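Long-range contacts in polyhedrin (PDB 5A99), which assembles into the crystalline polyhedra of an insect cypovirus, the occlusion bodies that probably embed and protect its virus particles: residues Ser31-Leu37 with Ile48-Pro54; Val115-Leu121 with Glu165-Ser169; Arg88-Leu92 with Lys130-Ile134. All coordinates share one frame; numbering follows the deposited sequence.

Interaction 1: residues Ser31-Leu37 with Ile48-Pro54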
ATOM      1  N   SER A  31       4.870 -21.287  -5.323  1.00 11.13           N
ATOM      2  CA  SER A  31       5.486 -20.599  -6.446  1.00 10.12           C
ATOM      3  C   SER A  31       4.784 -19.253  -6.587  1.00  8.81           C
ATOM      4  O   SER A  31       3.924 -18.910  -5.782  1.00  9.19           O
ATOM      5  CB  SER A  31       5.365 -21.418  -7.737  1.00  9.77           C
ATOM      6  OG  SER A  31       4.042 -21.444  -8.229  1.00 13.69           O
ATOM      7  N   TYR A  32       5.138 -18.504  -7.618  1.00 12.73           N
ATOM      8  CA  TYR A  32       4.565 -17.183  -7.804  1.00 11.34           C
ATOM      9  C   TYR A  32       3.599 -17.067  -8.982  1.00 11.78           C
ATOM     10  O   TYR A  32       3.700 -17.784  -9.983  1.00 11.53           O
ATOM     11  CB  TYR A  32       5.682 -16.159  -7.974  1.00 14.72           C
ATOM     12  CG  TYR A  32       6.248 -15.716  -6.651  1.00 11.33           C
ATOM     13  CD1 TYR A  32       7.232 -16.458  -6.024  1.00  9.52           C
ATOM     14  CD2 TYR A  32       5.781 -14.576  -6.022  1.00 11.77           C
ATOM     15  CE1 TYR A  32       7.749 -16.071  -4.810  1.00  9.92           C
ATOM     16  CE2 TYR A  32       6.285 -14.179  -4.811  1.00 14.31           C
ATOM     17  CZ  TYR A  32       7.274 -14.937  -4.205  1.00 13.30           C
ATOM     18  OH  TYR A  32       7.807 -14.564  -3.005  1.00 12.49           O
ATOM     19  N   ILE A  33       2.657 -16.144  -8.846  1.00  9.86           N
ATOM     20  CA  ILE A  33       1.943 -15.649 -10.006  1.00 10.84           C
ATOM     21  C   ILE A  33       2.460 -14.239 -10.229  1.00 12.35           C
ATOM     22  O   ILE A  33       2.871 -13.543  -9.282  1.00  8.84           O
ATOM     23  CB  ILE A  33       0.400 -15.683  -9.861  1.00 10.05           C
ATOM     24  CG1 ILE A  33      -0.051 -14.961  -8.600  1.00 13.63           C
ATOM     25  CG2 ILE A  33      -0.098 -17.112  -9.858  1.00 12.81           C
ATOM     26  CD1 ILE A  33      -1.568 -14.883  -8.459  1.00 12.13           C
ATOM     27  N   TYR A  34       2.472 -13.844 -11.494  1.00 11.32           N
ATOM     28  CA  TYR A  34       3.065 -12.577 -11.893  1.00 11.00           C
ATOM     29  C   TYR A  34       2.077 -11.776 -12.719  1.00 12.61           C
ATOM     30  O   TYR A  34       1.306 -12.325 -13.517  1.00  9.91           O
ATOM     31  CB  TYR A  34       4.361 -12.798 -12.693  1.00 10.09           C
ATOM     32  CG  TYR A  34       5.425 -13.523 -11.922  1.00 10.27           C
ATOM     33  CD1 TYR A  34       6.233 -12.849 -11.016  1.00 11.44           C
ATOM     34  CD2 TYR A  34       5.622 -14.887 -12.089  1.00 14.28           C
ATOM     35  CE1 TYR A  34       7.197 -13.511 -10.300  1.00 11.58           C
ATOM     36  CE2 TYR A  34       6.587 -15.553 -11.381  1.00  7.89           C
ATOM     37  CZ  TYR A  34       7.381 -14.860 -10.497  1.00 10.14           C
ATOM     38  OH  TYR A  34       8.343 -15.529  -9.789  1.00  9.98           O
ATOM     39  N   ALA A  35       2.116 -10.468 -12.499  1.00  9.05           N
ATOM     40  CA  ALA A  35       1.328  -9.514 -13.251  1.00 10.74           C
ATOM     41  C   ALA A  35       2.231  -8.341 -13.643  1.00  8.92           C
ATOM     42  O   ALA A  35       2.747  -7.626 -12.780  1.00  9.53           O
ATOM     43  CB  ALA A  35       0.147  -9.037 -12.426  1.00  9.34           C
ATOM     44  N   HIS A  36       2.422  -8.164 -14.945  1.00  6.19           N
ATOM     45  CA  HIS A  36       3.242  -7.077 -15.467  1.00  9.35           C
ATOM     46  C   HIS A  36       2.374  -6.031 -16.127  1.00  9.76           C
ATOM     47  O   HIS A  36       1.544  -6.347 -16.978  1.00  8.18           O
ATOM     48  CB  HIS A  36       4.229  -7.589 -16.506  1.00  8.15           C
ATOM     49  CG  HIS A  36       5.467  -8.201 -15.928  1.00 11.30           C
ATOM     50  ND1 HIS A  36       5.585  -9.551 -15.699  1.00 11.08           N
ATOM     51  CD2 HIS A  36       6.648  -7.649 -15.557  1.00 10.00           C
ATOM     52  CE1 HIS A  36       6.781  -9.810 -15.200  1.00 11.28           C
ATOM     53  NE2 HIS A  36       7.442  -8.670 -15.094  1.00  7.42           N
ATOM     54  N   LEU A  37       2.580  -4.780 -15.743  1.00 11.69           N
ATOM     55  CA  LEU A  37       1.986  -3.681 -16.465  1.00 12.62           C
ATOM     56  C   LEU A  37       3.129  -2.987 -17.193  1.00 10.59           C
ATOM     57  O   LEU A  37       4.026  -2.413 -16.568  1.00  9.28           O
ATOM     58  CB  LEU A  37       1.254  -2.737 -15.512  1.00  9.44           C
ATOM     59  CG  LEU A  37       0.621  -1.500 -16.153  1.00 14.40           C
ATOM     60  CD1 LEU A  37      -0.273  -1.868 -17.326  1.00 13.84           C
ATOM     61  CD2 LEU A  37      -0.163  -0.703 -15.097  1.00 14.74           C
ATOM     62  N   ILE A  48       8.219  -0.631 -16.851  1.00 11.79           N
ATOM     63  CA  ILE A  48       7.698  -1.925 -16.438  1.00  7.04           C
ATOM     64  C   ILE A  48       7.346  -1.895 -14.962  1.00  9.64           C
ATOM     65  O   ILE A  48       8.140  -1.482 -14.122  1.00 10.01           O
ATOM     66  CB  ILE A  48       8.728  -3.058 -16.710  1.00  8.60           C
ATOM     67  CG1 ILE A  48       9.128  -3.057 -18.184  1.00 11.50           C
ATOM     68  CG2 ILE A  48       8.169  -4.426 -16.309  1.00  8.90           C
ATOM     69  CD1 ILE A  48      10.067  -4.189 -18.584  1.00 13.71           C
ATOM     70  N   ILE A  49       6.125  -2.308 -14.660  1.00 12.71           N
ATOM     71  CA  ILE A  49       5.683  -2.470 -13.281  1.00 10.05           C
ATOM     72  C   ILE A  49       5.339  -3.942 -13.120  1.00 10.70           C
ATOM     73  O   ILE A  49       4.484  -4.461 -13.836  1.00  9.04           O
ATOM     74  CB  ILE A  49       4.457  -1.593 -12.978  1.00 12.83           C
ATOM     75  CG1 ILE A  49       4.807  -0.110 -13.144  1.00 15.30           C
ATOM     76  CG2 ILE A  49       3.953  -1.821 -11.564  1.00 11.79           C
ATOM     77  CD1 ILE A  49       3.630   0.799 -13.010  1.00 16.92           C
ATOM     78  N   ARG A  50       6.042  -4.624 -12.221  1.00 10.37           N
ATOM     79  CA  ARG A  50       5.727  -6.010 -11.915  1.00 11.09           C
ATOM     80  C   ARG A  50       5.179  -6.159 -10.512  1.00 11.22           C
ATOM     81  O   ARG A  50       5.809  -5.757  -9.522  1.00 13.62           O
ATOM     82  CB  ARG A  50       6.935  -6.928 -12.047  1.00 10.08           C
ATOM     83  CG  ARG A  50       6.577  -8.393 -11.795  1.00 13.11           C
ATOM     84  CD  ARG A  50       7.769  -9.318 -11.915  1.00 10.94           C
ATOM     85  NE  ARG A  50       8.610  -9.356 -10.718  1.00 12.73           N
ATOM     86  CZ  ARG A  50       9.927  -9.151 -10.714  1.00 15.71           C
ATOM     87  NH1 ARG A  50      10.555  -8.844 -11.845  1.00 14.54           N
ATOM     88  NH2 ARG A  50      10.618  -9.251  -9.574  1.00  9.98           N
ATOM     89  N   ALA A  51       4.013  -6.777 -10.447  1.00 10.19           N
ATOM     90  CA  ALA A  51       3.438  -7.221  -9.186  1.00 10.97           C
ATOM     91  C   ALA A  51       3.576  -8.734  -9.122  1.00  8.58           C
ATOM     92  O   ALA A  51       3.507  -9.421 -10.147  1.00 10.65           O
ATOM     93  CB  ALA A  51       1.998  -6.832  -9.109  1.00 11.08           C
ATOM     94  N   GLN A  52       3.759  -9.251  -7.921  1.00  5.94           N
ATOM     95  CA  GLN A  52       3.883 -10.685  -7.737  1.00  7.87           C
ATOM     96  C   GLN A  52       3.471 -11.102  -6.337  1.00 11.74           C
ATOM     97  O   GLN A  52       3.593 -10.336  -5.373  1.00 12.31           O
ATOM     98  CB  GLN A  52       5.322 -11.134  -8.004  1.00  8.28           C
ATOM     99  CG  GLN A  52       6.314 -10.715  -6.939  1.00 13.69           C
ATOM    100  CD  GLN A  52       7.765 -10.979  -7.335  1.00  7.64           C
ATOM    101  OE1 GLN A  52       8.133 -10.884  -8.508  1.00  9.03           O
ATOM    102  NE2 GLN A  52       8.600 -11.292  -6.346  1.00 10.82           N
ATOM    103  N   ASN A  53       3.008 -12.340  -6.234  1.00 11.17           N
ATOM    104  CA  ASN A  53       2.535 -12.878  -4.982  1.00 12.77           C
ATOM    105  C   ASN A  53       2.378 -14.393  -5.097  1.00 10.46           C
ATOM    106  O   ASN A  53       2.082 -14.918  -6.181  1.00 11.78           O
ATOM    107  CB  ASN A  53       1.196 -12.226  -4.622  1.00  9.31           C
ATOM    108  CG  ASN A  53       0.785 -12.487  -3.188  1.00  8.51           C
ATOM    109  OD1 ASN A  53       0.090 -13.468  -2.888  1.00 11.77           O
ATOM    110  ND2 ASN A  53       1.214 -11.612  -2.286  1.00 11.19           N
ATOM    111  N   PRO A  54       2.575 -15.110  -3.988  1.00 12.65           N
ATOM    112  CA  PRO A  54       2.399 -16.561  -4.119  1.00 13.08           C
ATOM    113  C   PRO A  54       0.949 -16.958  -4.348  1.00  9.75           C
ATOM    114  O   PRO A  54       0.703 -18.070  -4.816  1.00 11.17           O
ATOM    115  CB  PRO A  54       2.922 -17.118  -2.785  1.00 10.42           C
ATOM    116  CG  PRO A  54       3.066 -15.956  -1.872  1.00 13.24           C
ATOM    117  CD  PRO A  54       2.846 -14.686  -2.605  1.00 13.70           C
TER
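Ile33 to Leu37 and Ile49 to Asn53 pair as neighbouring antiparallel strands, their short axes 4.7 Å apart, with both backbone bonds made at each of the pairs Ile33-Asn53, Ala35-Ala51 and Leu37-Ile49. The bonds shorten toward the Leu37-Ile49 end: Asn53 N reaches Ile33 O at 3.3 Å, whereas Leu37 N meets Ile49 O at 2.7 Å. Between them lie the non-hydrogen-bonded pairs Tyr34-Gln52 and His36-Arg50, whose side chains share one face of the sheet and run alongside their partners. Arg50 starts with CG anti to its backbone N (chi1 -177°), which lays the aliphatic chain over His36: CG makes a CH-pi contact 3.7 Å from the imidazole centroid, and CD comes within 3.3 Å of His36 NE2. A bend at chi3 then turns the guanidinium back toward Gln52, and Arg50 NE donates to Gln52 OE1 at 2.7 Å. The same OE1 sits in the plane of the Tyr34 ring at its edge, 3.3 Å from CE1, with the amide standing steeply to the ring. Farther on, Tyr32 swings across the partner strand, and its CE2 packs on Pro54 CD at 4.1 Å. The polar ends are taken up beyond the pair: Tyr232 OH bonds both His36 NE2 and Arg50 NH1, while Asn132 O and Asn133 O of the second subunit receive Arg50 NH2 and Gln52 NE2, respectively. On the other face Ile33, Ala35, Leu37, Ile49 and Ala51 present small or branched apolar groups to strands 56-61 and 184-190 of the second sheet. This is a regular beta hairpin between strands 110-116 and 218-222 of an antiparallel sheet, largely apolar toward the facing sheet, Asn53 excepted, and polar toward helix 225-236 and the second subunit, an arrangement consistent with a beta-sandwich core.

Interaction 2: residues Val115-Leu121 with Glu165-Ser169; sequences VQGDVDL and EMAWS
Val115 O draws in two donors from the partner strand: Trp168 N binds it at 2.8 Å, and Ala167 CA adds a CA-H...O contact at 3.2 Å. Val115 N returns the bond to Trp168 O, and two residues on Gly117 N reaches Met166 O, carrying the bonding one residue past the end of strand 110-116. There the chain leaves the sheet through Gly117, whose backbone angles call for glycine, and an inverse gamma turn centred on Asp118 brings it back over Trp168. The indole is met on one side by Leu121, Val119 and Val115, and at its edge by Gly117 O. Leu121 sends CD2 straight down onto the face, 3.8 Å from the centroid of the five-membered ring and only 6° off its normal. Gly117 O lies in the ring plane, 3.5 Å from CZ3, where it meets the slightly positive C-H rim. Val119 CG2 leans on the same CZ3 at 3.7 Å, and Val115 CG2 touches Trp168 CB. On the reverse face of the sheet Gln116, extended throughout, passes its CG close to Met166 O while its amide is bonded by the backbone of Gln237 and Leu239. Backbone bonds thus set the strand register and, through Gln190 and Ala192, also hold the loop, while the buried indole meets aliphatic groups on one side and a carbonyl at its rim.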
ATOM      1  N   VAL A 115      -0.162 -11.612 -17.417  1.00  8.86           N
ATOM      2  CA  VAL A 115      -0.254 -12.448 -16.234  1.00  8.18           C
ATOM      3  C   VAL A 115       0.402 -13.782 -16.567  1.00  8.14           C
ATOM      4  O   VAL A 115       0.258 -14.298 -17.668  1.00  9.86           O
ATOM      5  CB  VAL A 115      -1.713 -12.659 -15.785  1.00 14.47           C
ATOM      6  CG1 VAL A 115      -2.320 -11.327 -15.352  1.00  6.84           C
ATOM      7  CG2 VAL A 115      -2.535 -13.301 -16.894  1.00 12.40           C
ATOM      8  N   GLN A 116       1.170 -14.295 -15.621  1.00  9.81           N
ATOM      9  CA  GLN A 116       1.934 -15.518 -15.817  1.00  8.88           C
ATOM     10  C   GLN A 116       1.930 -16.359 -14.554  1.00  6.81           C
ATOM     11  O   GLN A 116       1.966 -15.831 -13.446  1.00 10.89           O
ATOM     12  CB  GLN A 116       3.376 -15.187 -16.203  1.00  8.39           C
ATOM     13  CG  GLN A 116       4.254 -16.416 -16.386  1.00  8.83           C
ATOM     14  CD  GLN A 116       5.701 -16.064 -16.768  1.00 11.71           C
ATOM     15  OE1 GLN A 116       5.941 -15.178 -17.586  1.00 17.77           O
ATOM     16  NE2 GLN A 116       6.660 -16.772 -16.185  1.00 16.47           N
ATOM     17  N   GLY A 117       1.908 -17.672 -14.741  1.00  9.26           N
ATOM     18  CA  GLY A 117       1.807 -18.618 -13.651  1.00 10.65           C
ATOM     19  C   GLY A 117       0.546 -19.435 -13.816  1.00 13.58           C
ATOM     20  O   GLY A 117      -0.112 -19.353 -14.859  1.00 12.33           O
ATOM     21  N   ASP A 118       0.219 -20.239 -12.802  1.00  9.80           N
ATOM     22  CA  ASP A 118      -1.010 -21.014 -12.822  1.00 15.87           C
ATOM     23  C   ASP A 118      -2.122 -20.080 -12.387  1.00 17.88           C
ATOM     24  O   ASP A 118      -2.609 -20.144 -11.254  1.00 10.00           O
ATOM     25  CB  ASP A 118      -0.927 -22.222 -11.883  1.00 12.30           C
ATOM     26  CG  ASP A 118      -2.150 -23.107 -11.971  1.00 17.06           C
ATOM     27  OD1 ASP A 118      -2.748 -23.169 -13.064  1.00 16.85           O
ATOM     28  OD2 ASP A 118      -2.514 -23.734 -10.952  1.00 18.98           O
ATOM     29  N   VAL A 119      -2.510 -19.183 -13.282  1.00 15.87           N
ATOM     30  CA  VAL A 119      -3.479 -18.174 -12.904  1.00 18.25           C
ATOM     31  C   VAL A 119      -4.909 -18.662 -13.120  1.00 11.65           C
ATOM     32  O   VAL A 119      -5.196 -19.459 -14.020  1.00 11.41           O
ATOM     33  CB  VAL A 119      -3.263 -16.840 -13.661  1.00 20.08           C
ATOM     34  CG1 VAL A 119      -1.828 -16.389 -13.549  1.00 20.31           C
ATOM     35  CG2 VAL A 119      -3.651 -16.969 -15.089  1.00 12.87           C
ATOM     36  N   ASP A 120      -5.792 -18.169 -12.265  1.00 13.61           N
ATOM     37  CA  ASP A 120      -7.211 -18.334 -12.427  1.00 12.90           C
ATOM     38  C   ASP A 120      -7.655 -17.302 -13.444  1.00 11.80           C
ATOM     39  O   ASP A 120      -7.783 -16.118 -13.133  1.00 11.22           O
ATOM     40  CB  ASP A 120      -7.913 -18.091 -11.099  1.00 13.73           C
ATOM     41  CG  ASP A 120      -9.410 -18.024 -11.241  1.00 13.12           C
ATOM     42  OD1 ASP A 120      -9.936 -18.468 -12.286  1.00 14.37           O
ATOM     43  OD2 ASP A 120     -10.069 -17.540 -10.298  1.00 19.43           O
ATOM     44  N   LEU A 121      -7.866 -17.747 -14.671  1.00 13.93           N
ATOM     45  CA  LEU A 121      -8.206 -16.829 -15.752  1.00 10.89           C
ATOM     46  C   LEU A 121      -9.524 -16.092 -15.497  1.00  7.37           C
ATOM     47  O   LEU A 121      -9.681 -14.947 -15.911  1.00 13.42           O
ATOM     48  CB  LEU A 121      -8.260 -17.573 -17.081  1.00 15.22           C
ATOM     49  CG  LEU A 121      -6.915 -18.026 -17.658  1.00 16.13           C
ATOM     50  CD1 LEU A 121      -7.117 -18.966 -18.845  1.00 16.67           C
ATOM     51  CD2 LEU A 121      -6.075 -16.832 -18.058  1.00 12.42           C
ATOM     52  N   GLU A 165       0.538 -23.245 -22.442  1.00 15.58           N
ATOM     53  CA  GLU A 165       0.093 -21.888 -22.182  1.00 16.54           C
ATOM     54  C   GLU A 165       0.493 -21.564 -20.750  1.00 13.82           C
ATOM     55  O   GLU A 165       0.010 -22.185 -19.809  1.00 16.36           O
ATOM     56  CB  GLU A 165      -1.426 -21.756 -22.383  1.00 20.82           C
ATOM     57  CG  GLU A 165      -1.866 -21.924 -23.844  1.00 21.80           C
ATOM     58  CD  GLU A 165      -3.370 -21.817 -24.036  1.00 27.51           C
ATOM     59  OE1 GLU A 165      -4.102 -21.932 -23.030  1.00 24.64           O
ATOM     60  OE2 GLU A 165      -3.814 -21.627 -25.194  1.00 21.03           O
ATOM     61  N   MET A 166       1.399 -20.610 -20.577  1.00 13.39           N
ATOM     62  CA  MET A 166       1.845 -20.270 -19.236  1.00 10.50           C
ATOM     63  C   MET A 166       1.810 -18.772 -18.927  1.00  9.26           C
ATOM     64  O   MET A 166       2.046 -18.352 -17.784  1.00  8.17           O
ATOM     65  CB  MET A 166       3.230 -20.871 -18.990  1.00 17.04           C
ATOM     66  CG  MET A 166       3.239 -22.400 -19.157  1.00 17.51           C
ATOM     67  SD  MET A 166       4.572 -23.271 -18.313  1.00 29.27           S
ATOM     68  CE  MET A 166       5.776 -21.980 -18.231  1.00 22.40           C
ATOM     69  N   ALA A 167       1.482 -17.967 -19.930  1.00 11.10           N
ATOM     70  CA  ALA A 167       1.275 -16.544 -19.712  1.00  9.10           C
ATOM     71  C   ALA A 167       0.238 -16.022 -20.696  1.00  9.77           C
ATOM     72  O   ALA A 167       0.031 -16.607 -21.757  1.00 12.29           O
ATOM     73  CB  ALA A 167       2.573 -15.801 -19.853  1.00  9.41           C
ATOM     74  N   TRP A 168      -0.409 -14.919 -20.331  1.00  9.04           N
ATOM     75  CA  TRP A 168      -1.461 -14.338 -21.139  1.00 11.37           C
ATOM     76  C   TRP A 168      -1.297 -12.818 -21.269  1.00 13.12           C
ATOM     77  O   TRP A 168      -1.026 -12.104 -20.282  1.00 11.46           O
ATOM     78  CB  TRP A 168      -2.818 -14.690 -20.533  1.00 11.49           C
ATOM     79  CG  TRP A 168      -3.098 -16.155 -20.548  1.00 12.30           C
ATOM     80  CD1 TRP A 168      -3.867 -16.827 -21.453  1.00 14.79           C
ATOM     81  CD2 TRP A 168      -2.607 -17.145 -19.628  1.00  9.85           C
ATOM     82  NE1 TRP A 168      -3.890 -18.165 -21.153  1.00 16.59           N
ATOM     83  CE2 TRP A 168      -3.127 -18.388 -20.039  1.00 16.10           C
ATOM     84  CE3 TRP A 168      -1.781 -17.099 -18.505  1.00 13.64           C
ATOM     85  CZ2 TRP A 168      -2.851 -19.577 -19.363  1.00 16.85           C
ATOM     86  CZ3 TRP A 168      -1.501 -18.278 -17.839  1.00 15.55           C
ATOM     87  CH2 TRP A 168      -2.035 -19.501 -18.270  1.00 15.91           C
ATOM     88  N   SER A 169      -1.486 -12.329 -22.490  1.00 12.88           N
ATOM     89  CA  SER A 169      -1.199 -10.940 -22.810  1.00 13.34           C
ATOM     90  C   SER A 169      -2.388 -10.163 -23.368  1.00 12.43           C
ATOM     91  O   SER A 169      -3.124 -10.645 -24.233  1.00 10.73           O
ATOM     92  CB  SER A 169      -0.045 -10.889 -23.808  1.00 13.80           C
ATOM     93  OG  SER A 169       0.051  -9.619 -24.407  1.00 10.05           O
TER

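Interaction 3: residues Arg88-Leu92 with Lys130-Ile134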
ATOM      1  N   ARG A  88      -2.577  18.539 -14.619  1.00  7.55           N
ATOM      2  CA  ARG A  88      -3.389  17.634 -13.821  1.00 13.63           C
ATOM      3  C   ARG A  88      -4.736  18.245 -13.503  1.00 12.42           C
ATOM      4  O   ARG A  88      -5.749  17.556 -13.573  1.00  9.82           O
ATOM      5  CB  ARG A  88      -2.669  17.261 -12.538  1.00 11.92           C
ATOM      6  CG  ARG A  88      -1.464  16.370 -12.772  1.00 14.21           C
ATOM      7  CD  ARG A  88      -0.689  16.151 -11.493  1.00 11.19           C
ATOM      8  NE  ARG A  88      -1.236  15.057 -10.693  1.00 12.06           N
ATOM      9  CZ  ARG A  88      -0.662  14.576  -9.595  1.00 13.48           C
ATOM     10  NH1 ARG A  88       0.476  15.106  -9.139  1.00 20.52           N
ATOM     11  NH2 ARG A  88      -1.226  13.571  -8.947  1.00 17.82           N
ATOM     12  N   ASP A  89      -4.738  19.545 -13.185  1.00 10.72           N
ATOM     13  CA  ASP A  89      -5.973  20.302 -12.975  1.00 14.85           C
ATOM     14  C   ASP A  89      -6.963  20.017 -14.116  1.00 11.58           C
ATOM     15  O   ASP A  89      -8.127  19.709 -13.871  1.00 14.11           O
ATOM     16  CB  ASP A  89      -5.692  21.816 -12.886  1.00 11.63           C
ATOM     17  CG  ASP A  89      -4.982  22.225 -11.594  1.00 19.16           C
ATOM     18  OD1 ASP A  89      -4.904  21.409 -10.652  1.00 18.36           O
ATOM     19  OD2 ASP A  89      -4.521  23.389 -11.518  1.00 16.16           O
ATOM     20  N   GLY A  90      -6.486  20.097 -15.357  1.00 10.64           N
ATOM     21  CA  GLY A  90      -7.322  19.833 -16.527  1.00  8.78           C
ATOM     22  C   GLY A  90      -7.710  18.376 -16.729  1.00 10.89           C
ATOM     23  O   GLY A  90      -8.820  18.077 -17.188  1.00 11.15           O
ATOM     24  N   LEU A  91      -6.814  17.453 -16.396  1.00 12.24           N
ATOM     25  CA  LEU A  91      -7.116  16.022 -16.570  1.00 11.12           C
ATOM     26  C   LEU A  91      -8.152  15.549 -15.561  1.00 16.65           C
ATOM     27  O   LEU A  91      -8.896  14.602 -15.821  1.00 13.09           O
ATOM     28  CB  LEU A  91      -5.850  15.165 -16.461  1.00 12.08           C
ATOM     29  CG  LEU A  91      -4.649  15.562 -17.331  1.00 14.65           C
ATOM     30  CD1 LEU A  91      -3.483  14.558 -17.170  1.00 11.68           C
ATOM     31  CD2 LEU A  91      -5.053  15.700 -18.796  1.00 14.07           C
ATOM     32  N   LEU A  92      -8.197  16.196 -14.401  1.00 12.21           N
ATOM     33  CA  LEU A  92      -9.171  15.819 -13.377  1.00 12.96           C
ATOM     34  C   LEU A  92     -10.565  16.372 -13.659  1.00 11.24           C
ATOM     35  O   LEU A  92     -11.564  15.662 -13.506  1.00 12.24           O
ATOM     36  CB  LEU A  92      -8.705  16.295 -12.005  1.00 15.01           C
ATOM     37  CG  LEU A  92      -9.640  16.027 -10.827  1.00 11.82           C
ATOM     38  CD1 LEU A  92      -9.953  14.531 -10.722  1.00 12.03           C
ATOM     39  CD2 LEU A  92      -8.982  16.557  -9.551  1.00 16.36           C
ATOM     40  N   LYS A 130     -10.613   6.702 -16.131  1.00 11.76           N
ATOM     41  CA  LYS A 130     -10.171   8.054 -16.425  1.00  9.82           C
ATOM     42  C   LYS A 130      -9.352   8.569 -15.244  1.00 13.01           C
ATOM     43  O   LYS A 130      -9.350   7.970 -14.167  1.00  9.22           O
ATOM     44  CB  LYS A 130     -11.378   8.975 -16.578  1.00 16.33           C
ATOM     45  CG  LYS A 130     -12.360   8.618 -17.686  1.00 15.22           C
ATOM     46  CD  LYS A 130     -13.481   9.653 -17.714  1.00 35.10           C
ATOM     47  CE  LYS A 130     -14.378   9.522 -18.937  1.00 42.92           C
ATOM     48  NZ  LYS A 130     -13.888  10.326 -20.109  1.00 39.73           N
ATOM     49  N   TYR A 131      -8.693   9.707 -15.434  1.00 13.33           N
ATOM     50  CA  TYR A 131      -7.967  10.358 -14.351  1.00 12.14           C
ATOM     51  C   TYR A 131      -8.851  10.531 -13.109  1.00 16.56           C
ATOM     52  O   TYR A 131      -8.387  10.360 -11.981  1.00 12.67           O
ATOM     53  CB  TYR A 131      -7.455  11.727 -14.818  1.00 19.04           C
ATOM     54  CG  TYR A 131      -6.499  12.414 -13.859  1.00 16.57           C
ATOM     55  CD1 TYR A 131      -6.964  13.058 -12.710  1.00 12.82           C
ATOM     56  CD2 TYR A 131      -5.134  12.440 -14.116  1.00 17.31           C
ATOM     57  CE1 TYR A 131      -6.083  13.704 -11.840  1.00 13.34           C
ATOM     58  CE2 TYR A 131      -4.258  13.080 -13.264  1.00 11.44           C
ATOM     59  CZ  TYR A 131      -4.728  13.701 -12.124  1.00 15.33           C
ATOM     60  OH  TYR A 131      -3.827  14.322 -11.287  1.00 14.36           O
ATOM     61  N   ASN A 132     -10.123  10.868 -13.322  1.00 12.61           N
ATOM     62  CA  ASN A 132     -11.016  11.197 -12.214  1.00 16.83           C
ATOM     63  C   ASN A 132     -11.339   9.979 -11.354  1.00 14.69           C
ATOM     64  O   ASN A 132     -11.876  10.114 -10.260  1.00 11.30           O
ATOM     65  CB  ASN A 132     -12.298  11.880 -12.715  1.00 13.36           C
ATOM     66  CG  ASN A 132     -13.144  10.988 -13.643  1.00 14.75           C
ATOM     67  OD1 ASN A 132     -13.127   9.760 -13.549  1.00 19.14           O
ATOM     68  ND2 ASN A 132     -13.891  11.620 -14.544  1.00 15.86           N
ATOM     69  N   ASN A 133     -10.991   8.799 -11.872  1.00 11.12           N
ATOM     70  CA  ASN A 133     -11.006   7.550 -11.119  1.00  9.26           C
ATOM     71  C   ASN A 133     -12.388   7.137 -10.608  1.00 10.45           C
ATOM     72  O   ASN A 133     -12.514   6.545  -9.525  1.00 10.16           O
ATOM     73  CB  ASN A 133     -10.015   7.637  -9.953  1.00 10.98           C
ATOM     74  CG  ASN A 133      -9.786   6.300  -9.265  1.00 11.50           C
ATOM     75  OD1 ASN A 133      -9.847   5.231  -9.883  1.00 11.70           O
ATOM     76  ND2 ASN A 133      -9.504   6.358  -7.972  1.00 14.01           N
ATOM     77  N   ILE A 134     -13.417   7.424 -11.402  1.00 13.76           N
ATOM     78  CA  ILE A 134     -14.766   6.944 -11.116  1.00 15.44           C
ATOM     79  C   ILE A 134     -15.085   5.795 -12.056  1.00 14.71           C
ATOM     80  O   ILE A 134     -14.981   5.917 -13.285  1.00 12.59           O
ATOM     81  CB  ILE A 134     -15.821   8.060 -11.238  1.00 14.44           C
ATOM     82  CG1 ILE A 134     -15.489   9.186 -10.242  1.00 17.47           C
ATOM     83  CG2 ILE A 134     -17.237   7.508 -10.996  1.00  8.32           C
ATOM     84  CD1 ILE A 134     -16.260  10.466 -10.497  1.00 19.04           C
TER
HETATM   85  O   HOH W   1     -10.826  12.689 -15.587  1.00 12.55           O
HETATM   86  O   HOH W   2     -13.403  14.585 -15.084  1.00 18.62           O
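Helix end meets loop turn here: the last turn of helix 81-92 packs on the stretch just after strand 125-129, far from the chain's centre and beside the third subunit, with Tyr131 wedged against Arg88, Leu91 and Leu92. Tyr131 holds its ring beside its own carbonyl carbon (chi1 -171°), and that swings it out of the turn to lie along the helix. Leu91 covers one face, CB standing 4.1 Å from the ring centroid in a CH-pi contact, while Leu92 packs CB on CE1 at 3.7 Å and brings CD1 to the ring edge in its plane. At the far end Arg88 NE donates to Tyr131 OH at 2.8 Å, a fairly straight bond (163°) with the oxygen in the guanidinium plane, which stands steeply to the phenol ring. A kink midway along the Arg88 chain makes that reach possible, and its NH1 goes on to Arg72 O of the third subunit. Trp63 also meets the tyrosine ring, adding a second aromatic to the cluster. The closing carbonyls of the helix are satisfied through water: one molecule donates to Leu91 O at 2.7 Å and accepts a weak bond from Asn132 N, and another joins Leu92 O to Asn132 ND2. The amide of Asn132 does double duty, since its OD1 takes Ile134 N at 3.2 Å. Phe236 of the third subunit packs on Asn132 as well. The loop half is therefore a type I beta turn from Lys130 to Asn133, overlapped by an Asx turn that starts at Asn132, docked by its tyrosine and two bridging waters on the C-terminal end of a helix at a subunit interface.

Interactions 1 and 2 belong to the same six-stranded sheet: strands 33-40 and 110-116 are neighbours, joined where Tyr34 N probably bonds Gln116 O at 2.8 Å, and Ile33 packs on Val119. Interaction 1 lies nearest the chain's centre, and paired backbone bonds dominate it; interaction 2 has fewer such bonds and relies more on one buried indole. Interaction 3 stands apart, about 27 Å from interaction 1 and 32 Å from interaction 2 between centres, and with its partly exposed helix it uses packing on one tyrosine ring, a single direct side-chain bond and two waters. Yet assembly brings interactions 1 and 3 together: Arg50 and Gln52 grip the Asn132-Asn133 turn of a neighbouring subunit.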